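Local coordinates for acetyl-CoA C-acetyltransferase (Syntrophomonas wolfei subsp. wolfei, PDB 7N7Z), which probably joins two acetyl-CoA molecules into acetoacetyl-CoA, or cleaves acetoacetyl-CoA in the reverse direction, at residues Ala146-Ser149 against Asp150-Cys154; Ala26-Ala30 against Asn31-Ile35. All blocks are in the same frame, centred on the assembly; numbering follows the deposited sequence.

Contact 1: Ala146-Ser149 against Asp150-Cys154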
loop_
_atom_site.group_PDB
_atom_site.type_symbol
_atom_site.label_atom_id
_atom_site.label_comp_id
_atom_site.label_asym_id
_atom_site.label_seq_id
_atom_site.Cartn_x
_atom_site.Cartn_y
_atom_site.Cartn_z
ATOM N N ALA B 146 -5.182 6.286 -9.171
ATOM C CA ALA B 146 -6.610 6.319 -9.470
ATOM C C ALA B 146 -6.952 7.387 -10.500
ATOM O O ALA B 146 -7.892 7.212 -11.284
ATOM C CB ALA B 146 -7.408 6.548 -8.187
ATOM N N MET B 147 -6.216 8.501 -10.512
ATOM C CA MET B 147 -6.465 9.528 -11.518
ATOM C C MET B 147 -6.359 8.954 -12.923
ATOM O O MET B 147 -7.027 9.437 -13.846
ATOM C CB MET B 147 -5.483 10.687 -11.342
ATOM C CG MET B 147 -5.651 11.813 -12.362
ATOM S SD MET B 147 -4.101 12.616 -12.800
ATOM C CE MET B 147 -3.488 13.075 -11.185
ATOM N N LEU B 148 -5.530 7.929 -13.106
ATOM C CA LEU B 148 -5.386 7.277 -14.401
ATOM C C LEU B 148 -6.351 6.101 -14.540
ATOM O O LEU B 148 -7.170 6.066 -15.464
ATOM C CB LEU B 148 -3.939 6.808 -14.589
ATOM C CG LEU B 148 -2.859 7.887 -14.487
ATOM C CD1 LEU B 148 -1.485 7.265 -14.669
ATOM C CD2 LEU B 148 -3.091 8.987 -15.507
ATOM N N SER B 149 -6.273 5.142 -13.614
ATOM C CA SER B 149 -7.025 3.901 -13.767
ATOM C C SER B 149 -8.525 4.121 -13.638
ATOM O O SER B 149 -9.309 3.419 -14.288
ATOM C CB SER B 149 -6.548 2.873 -12.738
ATOM O OG SER B 149 -6.786 3.320 -11.413
ATOM N N ASP B 150 -8.947 5.081 -12.816
ATOM C CA ASP B 150 -10.360 5.349 -12.589
ATOM C C ASP B 150 -10.839 6.616 -13.287
ATOM O O ASP B 150 -11.972 7.048 -13.051
ATOM C CB ASP B 150 -10.639 5.454 -11.087
ATOM C CG ASP B 150 -10.776 4.098 -10.414
ATOM O OD1 ASP B 150 -10.890 3.075 -11.123
ATOM O OD2 ASP B 150 -10.767 4.059 -9.166
ATOM N N GLY B 151 -10.012 7.220 -14.141
ATOM C CA GLY B 151 -10.379 8.473 -14.770
ATOM C C GLY B 151 -9.776 8.699 -16.141
ATOM O O GLY B 151 -10.478 8.612 -17.152
ATOM N N LEU B 152 -8.475 8.996 -16.192
ATOM C CA LEU B 152 -7.864 9.395 -17.455
ATOM C C LEU B 152 -7.682 8.216 -18.404
ATOM O O LEU B 152 -7.769 8.390 -19.625
ATOM C CB LEU B 152 -6.517 10.073 -17.198
ATOM C CG LEU B 152 -6.539 11.472 -16.574
ATOM C CD1 LEU B 152 -5.143 12.081 -16.606
ATOM C CD2 LEU B 152 -7.531 12.393 -17.269
ATOM N N VAL B 153 -7.420 7.024 -17.882
ATOM C CA VAL B 153 -7.256 5.837 -18.713
ATOM C C VAL B 153 -8.639 5.238 -18.942
ATOM O O VAL B 153 -9.282 4.760 -18.003
ATOM C CB VAL B 153 -6.305 4.819 -18.073
ATOM C CG1 VAL B 153 -6.098 3.633 -19.004
ATOM C CG2 VAL B 153 -4.975 5.473 -17.743
ATOM N N CYS B 154 -9.100 5.269 -20.188
ATOM C CA CYS B 154 -10.401 4.724 -20.548
ATOM C C CYS B 154 -10.241 3.286 -21.026
ATOM O O CYS B 154 -9.452 3.012 -21.937
ATOM C CB CYS B 154 -11.058 5.574 -21.637
ATOM S SG CYS B 154 -12.799 5.191 -21.932
HETATM O O HOH W 1 -9.088 1.120 -11.220
#
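With CG anti to the carbonyl carbon in both Leu148 (chi1 -57°) and Leu152 (chi1 -71°), the two leucines bring their branches together across one helical turn, Leu148 CD2 lying 3.9 Å from Leu152 CD1. The same CD1 also meets Met147 SD at 4.0 Å, for the methionine runs beside Leu152 in the same direction; its chain bends about the CB-CG and CG-SD bonds, which sets the sulfur beside Leu152. Along this stretch the backbone passes from an i to i+4 bond to i to i+5 bonds. Asp150 N still donates to Ala146 O, four residues back, but Leu152 N reaches Met147 O at 2.8 Å and Val153 N reaches Leu148 O at 2.6 Å, both five residues back. Gly151 sits where this widened turn swings past Met147 O, and a CB there would collide with that oxygen. On the polar side a water bridges Ser149 OG and Asp150 OD1, donating to the carboxylate at 2.7 Å. Asp150 is buried, its two oxygens gripped by the backbone N-H groups of Gly64 and Gly66 of the second subunit, a job suited to a short acid. Such i to i+5 bonding is the signature of a pi-type turn, here closing helix 146-152 beside the predicted thiolase active site.

Contact 2: Ala26-Ala30 against Asn31-Ile35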
loop_
_atom_site.group_PDB
_atom_site.type_symbol
_atom_site.label_atom_id
_atom_site.label_comp_id
_atom_site.label_asym_id
_atom_site.label_seq_id
_atom_site.Cartn_x
_atom_site.Cartn_y
_atom_site.Cartn_z
ATOM N N ALA B 26 -2.358 22.367 -4.045
ATOM C CA ALA B 26 -2.157 20.963 -3.709
ATOM C C ALA B 26 -2.472 20.664 -2.250
ATOM O O ALA B 26 -2.756 19.509 -1.913
ATOM C CB ALA B 26 -0.718 20.555 -4.023
ATOM N N SER B 27 -2.424 21.670 -1.380
ATOM C CA SER B 27 -2.688 21.489 0.040
ATOM C C SER B 27 -4.167 21.588 0.389
ATOM O O SER B 27 -4.526 21.380 1.552
ATOM C CB SER B 27 -1.913 22.532 0.851
ATOM O OG SER B 27 -2.009 23.810 0.246
ATOM N N VAL B 28 -5.027 21.899 -0.577
ATOM C CA VAL B 28 -6.447 22.127 -0.336
ATOM C C VAL B 28 -7.217 20.949 -0.918
ATOM O O VAL B 28 -7.266 20.767 -2.142
ATOM C CB VAL B 28 -6.919 23.455 -0.945
ATOM C CG1 VAL B 28 -8.293 23.832 -0.402
ATOM C CG2 VAL B 28 -5.908 24.555 -0.660
ATOM N N ARG B 29 -7.826 20.150 -0.047
ATOM C CA ARG B 29 -8.594 19.002 -0.500
ATOM C C ARG B 29 -9.849 19.458 -1.239
ATOM O O ARG B 29 -10.296 20.603 -1.125
ATOM C CB ARG B 29 -8.965 18.107 0.683
ATOM C CG ARG B 29 -7.763 17.606 1.479
ATOM C CD ARG B 29 -6.986 16.533 0.726
ATOM N NE ARG B 29 -7.807 15.366 0.420
ATOM C CZ ARG B 29 -8.129 14.425 1.298
ATOM N NH1 ARG B 29 -7.720 14.480 2.554
ATOM N NH2 ARG B 29 -8.881 13.401 0.903
ATOM N N ALA B 30 -10.424 18.526 -2.005
ATOM C CA ALA B 30 -11.525 18.873 -2.900
ATOM C C ALA B 30 -12.690 19.503 -2.144
ATOM O O ALA B 30 -13.294 20.471 -2.621
ATOM C CB ALA B 30 -11.992 17.627 -3.657
ATOM N N ASN B 31 -13.021 18.972 -0.966
ATOM C CA ASN B 31 -14.188 19.466 -0.242
ATOM C C ASN B 31 -14.001 20.901 0.231
ATOM O O ASN B 31 -14.967 21.672 0.268
ATOM C CB ASN B 31 -14.492 18.555 0.948
ATOM C CG ASN B 31 -14.908 17.165 0.522
ATOM O OD1 ASN B 31 -15.151 16.913 -0.659
ATOM N ND2 ASN B 31 -14.991 16.250 1.482
ATOM N N ASP B 32 -12.776 21.282 0.598
ATOM C CA ASP B 32 -12.545 22.637 1.085
ATOM C C ASP B 32 -12.496 23.649 -0.053
ATOM O O ASP B 32 -12.843 24.818 0.150
ATOM C CB ASP B 32 -11.258 22.675 1.906
ATOM C CG ASP B 32 -11.234 21.616 2.994
ATOM O OD1 ASP B 32 -12.208 21.548 3.777
ATOM O OD2 ASP B 32 -10.251 20.851 3.067
ATOM N N LEU B 33 -12.077 23.227 -1.249
ATOM C CA LEU B 33 -12.240 24.079 -2.422
ATOM C C LEU B 33 -13.714 24.239 -2.773
ATOM O O LEU B 33 -14.163 25.338 -3.116
ATOM C CB LEU B 33 -11.480 23.498 -3.614
ATOM C CG LEU B 33 -9.957 23.634 -3.626
ATOM C CD1 LEU B 33 -9.358 22.658 -4.627
ATOM C CD2 LEU B 33 -9.532 25.057 -3.946
ATOM N N ALA B 34 -14.477 23.145 -2.697
ATOM C CA ALA B 34 -15.907 23.217 -2.975
ATOM C C ALA B 34 -16.608 24.169 -2.016
ATOM O O ALA B 34 -17.505 24.919 -2.417
ATOM C CB ALA B 34 -16.525 21.821 -2.889
ATOM N N ILE B 35 -16.211 24.154 -0.742
ATOM C CA ILE B 35 -16.845 25.023 0.245
ATOM C C ILE B 35 -16.587 26.486 -0.090
ATOM O O ILE B 35 -17.484 27.332 0.022
ATOM C CB ILE B 35 -16.350 24.668 1.660
ATOM C CG1 ILE B 35 -17.080 23.426 2.175
ATOM C CG2 ILE B 35 -16.556 25.836 2.615
ATOM C CD1 ILE B 35 -16.346 22.701 3.273
#
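Val28 CG1 packs against Leu33 CG at 3.6 Å, the side chains crossing at about a right angle where the loop after strand 8-20 turns into helix 30-45. This is a helix N-terminus with Arg29 at the N-cap position and an apolar pair bracketing it, the residue before the cap meeting the fourth residue after it, as in a hydrophobic staple. Val28 holds CG1 anti to its own nitrogen (chi1 -166°), which sets that methyl against Leu33, and CG1 also lies 3.9 Å from Asp32 CB. Two branched apolar residues suit the place because Val206 of strand 206-208 packs on both. A serine in place of Leu33 would probably leave Val28 CG1 without its apolar mate and open a gap beside Val206. Ala30, small enough for the buried first turn, fits against Val119 and Ser121 of strand 113-121. Asn31 is fastened too: its side chain packs on Pro69 and Ile73 of helix 69-76, and its amide ND2 bonds to Asn65 O in the neighbouring loop.

Asp32 and Arg29 make the looser, more polar part. Asp32 OD2 comes no nearer to Arg29 than 3.9 Å, at CB, and its carboxylate does not reach the guanidinium group, which instead makes a weak hydrogen bond through NH2 to Gly64 O. The backbone here begins its regular helical bonding: Arg29 O takes a weak bond from Asp32 N and a straighter one from Leu33 N, which lies 3.2 Å from Arg29 O at a C=O...N angle of 165°, close to the line of the carbonyl.

Both contacts belong to the N-terminal thiolase domain, with contact 2 earlier in the chain, but they do not touch: their centres are 20 Å apart and their nearest atoms about 11 Å. Contact 2 opens helix 30-45, whereas contact 1 closes helix 146-152. Contact 1 is the nearer to catalysis, since the side chain of Leu152 lies about 6 Å from that of His358 and about 7 Å from that of Cys92, both predicted active-site residues; contact 2 lies away from them. The loop at Gly64 and Asn65 offers a common theme: residues 26-35 hold it within their own chain, whereas residues 146-154 meet its copy on the second subunit.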